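Local coordinates for protein inactive dihydroorotase-like domain (Chaetomium thermophilum, PDB 5NNL) that is of unknown function but probably belongs to the amidohydrolase-type beta/alpha barrels, as a member that has lost enzymatic activity, at residues G193-L197 with Q224-F228; G38-I42 with L274-A280. All coordinates share one frame. Numbering follows the deposited sequence.

Interaction 1. Residues G193-L197 with Q224-F228; sequences GCHFL and QLAHF
The irregular loop G193-L197 lies against one face of the helical segment Q224-F228, with C194 and L225 closest in register at 7.5 Å between CA atoms. A type I beta turn from C194 to L197, closed by a weak L197 N to C194 O bond of 3.3 Å, presents F196 to the helix, its side chain in the p rotamer. Q224, extended (chi1 and chi2 both t), lays its aliphatic stem over the ring: Q224 CG is 3.9 Å from the F196 centroid, almost on the normal, a CH-pi contact for which a long methylene chain is well suited. L225 (chi1 t, chi2 p) sends CD1 to 3.7 Å from F196 CE1, 3.8 Å from C194 SG and 4.3 Å from L197 CD1. One turn beyond Q224, F228 (chi1 t) offers its ring face to the edge of F196 in a T-shaped stack, centroids 5.7 Å apart and planes at 75°; C194 SG lies obliquely 4.8 Å from the F228 centroid, a sulfur-aromatic contact. The loop thus packs on the helix flank mainly through side chains. C194 is also tied to C191 in a disulfide within the same loop, which runs on to helix 200-207; L221 extends the apolar face of helix 221-228, and W298 packs on L225 and A226.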
loop_
_atom_site.group_PDB
_atom_site.type_symbol
_atom_site.label_atom_id
_atom_site.label_comp_id
_atom_site.label_asym_id
_atom_site.label_seq_id
_atom_site.Cartn_x
_atom_site.Cartn_y
_atom_site.Cartn_z
ATOM N N GLY A 193 12.759 18.313 8.782
ATOM C CA GLY A 193 12.361 17.625 9.998
ATOM C C GLY A 193 11.749 16.255 9.783
ATOM O O GLY A 193 11.615 15.500 10.752
ATOM N N CYS A 194 11.388 15.909 8.549
ATOM C CA CYS A 194 10.709 14.649 8.246
ATOM C C CYS A 194 11.766 13.618 7.850
ATOM O O CYS A 194 12.113 13.479 6.676
ATOM C CB CYS A 194 9.681 14.850 7.138
ATOM S SG CYS A 194 8.428 16.134 7.432
ATOM N N HIS A 195 12.279 12.882 8.837
ATOM C CA HIS A 195 13.303 11.880 8.567
ATOM C C HIS A 195 12.723 10.568 8.052
ATOM O O HIS A 195 13.491 9.645 7.756
ATOM C CB HIS A 195 14.142 11.631 9.826
ATOM C CG HIS A 195 14.686 12.886 10.436
ATOM N ND1 HIS A 195 15.643 13.660 9.816
ATOM C CD2 HIS A 195 14.393 13.511 11.601
ATOM C CE1 HIS A 195 15.922 14.704 10.575
ATOM N NE2 HIS A 195 15.178 14.637 11.665
ATOM N N PHE A 196 11.401 10.464 7.932
ATOM C CA PHE A 196 10.772 9.329 7.269
ATOM C C PHE A 196 10.678 9.523 5.761
ATOM O O PHE A 196 10.388 8.560 5.043
ATOM C CB PHE A 196 9.368 9.076 7.844
ATOM C CG PHE A 196 8.546 10.323 8.010
ATOM C CD1 PHE A 196 7.806 10.830 6.957
ATOM C CD2 PHE A 196 8.524 10.994 9.222
ATOM C CE1 PHE A 196 7.056 11.983 7.109
ATOM C CE2 PHE A 196 7.777 12.144 9.381
ATOM C CZ PHE A 196 7.042 12.639 8.323
ATOM N N LEU A 197 10.911 10.738 5.270
ATOM C CA LEU A 197 11.033 10.970 3.842
ATOM C C LEU A 197 12.453 10.662 3.383
ATOM O O LEU A 197 13.397 10.708 4.176
ATOM C CB LEU A 197 10.690 12.417 3.506
ATOM C CG LEU A 197 9.239 12.870 3.648
ATOM C CD1 LEU A 197 9.143 14.367 3.386
ATOM C CD2 LEU A 197 8.327 12.108 2.703
ATOM N N GLN A 224 1.417 9.455 8.155
ATOM C CA GLN A 224 2.527 9.800 9.038
ATOM C C GLN A 224 2.968 11.244 8.829
ATOM O O GLN A 224 3.260 11.958 9.795
ATOM C CB GLN A 224 3.696 8.842 8.806
ATOM C CG GLN A 224 4.951 9.195 9.581
ATOM C CD GLN A 224 6.005 8.114 9.488
ATOM O OE1 GLN A 224 5.962 7.262 8.601
ATOM N NE2 GLN A 224 6.955 8.138 10.411
ATOM N N LEU A 225 3.014 11.693 7.574
ATOM C CA LEU A 225 3.412 13.067 7.282
ATOM C C LEU A 225 2.413 14.066 7.853
ATOM O O LEU A 225 2.796 15.034 8.518
ATOM C CB LEU A 225 3.551 13.251 5.771
ATOM C CG LEU A 225 3.963 14.633 5.257
ATOM C CD1 LEU A 225 5.427 14.910 5.540
ATOM C CD2 LEU A 225 3.673 14.741 3.766
ATOM N N ALA A 226 1.122 13.860 7.582
ATOM C CA ALA A 226 0.109 14.789 8.074
ATOM C C ALA A 226 0.123 14.866 9.595
ATOM O O ALA A 226 -0.005 15.952 10.170
ATOM C CB ALA A 226 -1.271 14.368 7.576
ATOM N N HIS A 227 0.271 13.721 10.264
ATOM C CA HIS A 227 0.303 13.709 11.722
ATOM C C HIS A 227 1.520 14.465 12.250
ATOM O O HIS A 227 1.407 15.275 13.177
ATOM C CB HIS A 227 0.295 12.265 12.226
ATOM C CG HIS A 227 0.183 12.139 13.714
ATOM N ND1 HIS A 227 -0.356 13.128 14.509
ATOM C CD2 HIS A 227 0.544 11.138 14.552
ATOM C CE1 HIS A 227 -0.324 12.741 15.772
ATOM N NE2 HIS A 227 0.218 11.538 15.825
ATOM N N PHE A 228 2.693 14.223 11.659
ATOM C CA PHE A 228 3.904 14.912 12.094
ATOM C C PHE A 228 3.800 16.420 11.900
ATOM O O PHE A 228 4.435 17.184 12.638
ATOM C CB PHE A 228 5.113 14.367 11.334
ATOM C CG PHE A 228 6.417 14.965 11.765
ATOM C CD1 PHE A 228 7.153 14.384 12.783
ATOM C CD2 PHE A 228 6.910 16.105 11.150
ATOM C CE1 PHE A 228 8.355 14.929 13.181
ATOM C CE2 PHE A 228 8.111 16.654 11.545
ATOM C CZ PHE A 228 8.835 16.066 12.561
#

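Interaction 2. Residues G38-I42 with L274-A280; sequences GYSMI and LHDQVGA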
loop_
_atom_site.group_PDB
_atom_site.type_symbol
_atom_site.label_atom_id
_atom_site.label_comp_id
_atom_site.label_asym_id
_atom_site.label_seq_id
_atom_site.Cartn_x
_atom_site.Cartn_y
_atom_site.Cartn_z
ATOM N N GLY A 38 -9.952 5.080 -8.180
ATOM C CA GLY A 38 -9.675 4.065 -9.176
ATOM C C GLY A 38 -9.174 2.750 -8.623
ATOM O O GLY A 38 -8.862 1.848 -9.411
ATOM N N TYR A 39 -9.087 2.603 -7.303
ATOM C CA TYR A 39 -8.609 1.372 -6.685
ATOM C C TYR A 39 -9.811 0.496 -6.349
ATOM O O TYR A 39 -10.574 0.805 -5.428
ATOM C CB TYR A 39 -7.784 1.686 -5.437
ATOM C CG TYR A 39 -6.657 2.661 -5.693
ATOM C CD1 TYR A 39 -5.492 2.254 -6.333
ATOM C CD2 TYR A 39 -6.762 3.990 -5.309
ATOM C CE1 TYR A 39 -4.461 3.144 -6.582
ATOM C CE2 TYR A 39 -5.735 4.889 -5.549
ATOM C CZ TYR A 39 -4.586 4.459 -6.189
ATOM O OH TYR A 39 -3.554 5.341 -6.438
ATOM N N SER A 40 -9.984 -0.593 -7.099
ATOM C CA SER A 40 -11.055 -1.548 -6.843
ATOM C C SER A 40 -10.627 -2.682 -5.919
ATOM O O SER A 40 -11.456 -3.534 -5.585
ATOM C CB SER A 40 -11.569 -2.130 -8.166
ATOM O OG SER A 40 -10.548 -2.836 -8.850
ATOM N N MET A 41 -9.360 -2.714 -5.510
ATOM C CA MET A 41 -8.841 -3.741 -4.617
ATOM C C MET A 41 -7.734 -3.128 -3.780
ATOM O O MET A 41 -6.799 -2.538 -4.330
ATOM C CB MET A 41 -8.298 -4.939 -5.403
ATOM C CG MET A 41 -9.049 -6.241 -5.180
ATOM S SD MET A 41 -8.837 -6.914 -3.519
ATOM C CE MET A 41 -8.271 -8.567 -3.907
ATOM N N ILE A 42 -7.830 -3.274 -2.462
ATOM C CA ILE A 42 -6.836 -2.724 -1.548
ATOM C C ILE A 42 -6.503 -3.762 -0.488
ATOM O O ILE A 42 -7.386 -4.471 0.008
ATOM C CB ILE A 42 -7.318 -1.412 -0.888
ATOM C CG1 ILE A 42 -8.556 -1.653 -0.021
ATOM C CG2 ILE A 42 -7.602 -0.365 -1.951
ATOM C CD1 ILE A 42 -8.974 -0.445 0.810
ATOM N N LEU A 274 -3.727 -12.075 -6.089
ATOM C CA LEU A 274 -5.050 -11.476 -6.058
ATOM C C LEU A 274 -5.870 -11.927 -7.262
ATOM O O LEU A 274 -5.340 -12.180 -8.347
ATOM C CB LEU A 274 -4.944 -9.951 -6.025
ATOM C CG LEU A 274 -4.128 -9.402 -4.851
ATOM C CD1 LEU A 274 -4.001 -7.887 -4.936
ATOM C CD2 LEU A 274 -4.740 -9.815 -3.518
ATOM N N HIS A 275 -7.178 -12.027 -7.054
ATOM C CA HIS A 275 -8.063 -12.594 -8.058
ATOM C C HIS A 275 -8.412 -11.566 -9.129
ATOM O O HIS A 275 -8.208 -10.359 -8.968
ATOM C CB HIS A 275 -9.345 -13.118 -7.406
ATOM C CG HIS A 275 -9.128 -14.301 -6.516
ATOM N ND1 HIS A 275 -7.974 -15.054 -6.547
ATOM C CD2 HIS A 275 -9.916 -14.862 -5.568
ATOM C CE1 HIS A 275 -8.060 -16.028 -5.658
ATOM N NE2 HIS A 275 -9.229 -15.933 -5.050
ATOM N N ASP A 276 -8.944 -12.068 -10.239
ATOM C CA ASP A 276 -9.438 -11.206 -11.300
ATOM C C ASP A 276 -10.707 -10.488 -10.858
ATOM O O ASP A 276 -11.521 -11.023 -10.100
ATOM C CB ASP A 276 -9.713 -12.025 -12.561
ATOM C CG ASP A 276 -8.457 -12.643 -13.138
ATOM O OD1 ASP A 276 -7.428 -11.940 -13.205
ATOM O OD2 ASP A 276 -8.495 -13.834 -13.516
ATOM N N GLN A 277 -10.868 -9.256 -11.340
ATOM C CA GLN A 277 -12.052 -8.444 -11.067
ATOM C C GLN A 277 -12.744 -8.148 -12.389
ATOM O O GLN A 277 -12.342 -7.234 -13.117
ATOM C CB GLN A 277 -11.693 -7.147 -10.355
ATOM C CG GLN A 277 -11.219 -7.306 -8.934
ATOM C CD GLN A 277 -11.064 -5.968 -8.255
ATOM O OE1 GLN A 277 -10.284 -5.126 -8.699
ATOM N NE2 GLN A 277 -11.829 -5.748 -7.191
ATOM N N VAL A 278 -13.787 -8.914 -12.702
ATOM C CA VAL A 278 -14.609 -8.586 -13.857
ATOM C C VAL A 278 -15.425 -7.343 -13.536
ATOM O O VAL A 278 -15.966 -7.196 -12.430
ATOM C CB VAL A 278 -15.507 -9.775 -14.246
ATOM C CG1 VAL A 278 -16.668 -9.946 -13.269
ATOM C CG2 VAL A 278 -16.017 -9.623 -15.686
ATOM N N GLY A 279 -15.482 -6.421 -14.490
ATOM C CA GLY A 279 -16.329 -5.255 -14.374
ATOM C C GLY A 279 -15.706 -4.062 -13.689
ATOM O O GLY A 279 -16.355 -3.010 -13.612
ATOM N N ALA A 280 -14.483 -4.183 -13.180
ATOM C CA ALA A 280 -13.799 -3.063 -12.545
ATOM C C ALA A 280 -12.952 -2.368 -13.603
ATOM O O ALA A 280 -11.975 -2.941 -14.097
ATOM C CB ALA A 280 -12.947 -3.536 -11.369
#
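The carboxamide of Q277 bonds to S40 through both its oxygen and its nitrogen. Q277 NE2 donates to the carbonyl S40 O at 2.8 Å, nearly straight at 166°, while S40 OG donates to Q277 OE1 at only 2.3 Å, a very short bond. Glutamine suits the place because one group supplies donor and acceptor together, and S40, in its p rotamer, supplies the complementary hydroxyl where the chain turns a corner. With S40 O and D73 OD2 the amide nitrogen has two acceptors, one for each of its hydrogens, while OE1 receives S40 OG. The S40 and I42 backbones bond to D73 and M41's to N11. Beside the polar pair, M41 CE meets L274 CD2 at 3.8 Å, and A280 CB comes within 3.5 Å of S40 OG. A type II turn runs from Q277 to A280, with glycine at G279 for its positive phi; G279 O accepts a hydrogen bond from T314 OG1, and D276 OD1 forms a salt bridge with K269 NZ. G38, also at positive phi, ends helix 26-37 in a Schellman motif and the chain enters strand 39-44, an alpha-to-beta connection consistent with a beta/alpha barrel, here met by the segment that leads into strand 281-291.

Interactions 1 and 2 lie on opposite sides of the chain's centre, their centres about 31 Å apart and their nearest atoms about 16 Å apart, without touching. Interaction 1 is nested inside the 231-residue span of chain that interaction 2 brackets. Within the probable barrel they mark its two ends: the loop 193-197 comes between strands 175-180 and 215-217, and the helical segment 224-228 comes after the latter, both beyond the C-terminal ends of parallel strands, whereas 38-42 enters the second parallel strand from its N-terminal end. Together the contacts join late connections of the fold at one end, and at the other an early strand with the segment leading into the antiparallel strands 281-291 and 305-315.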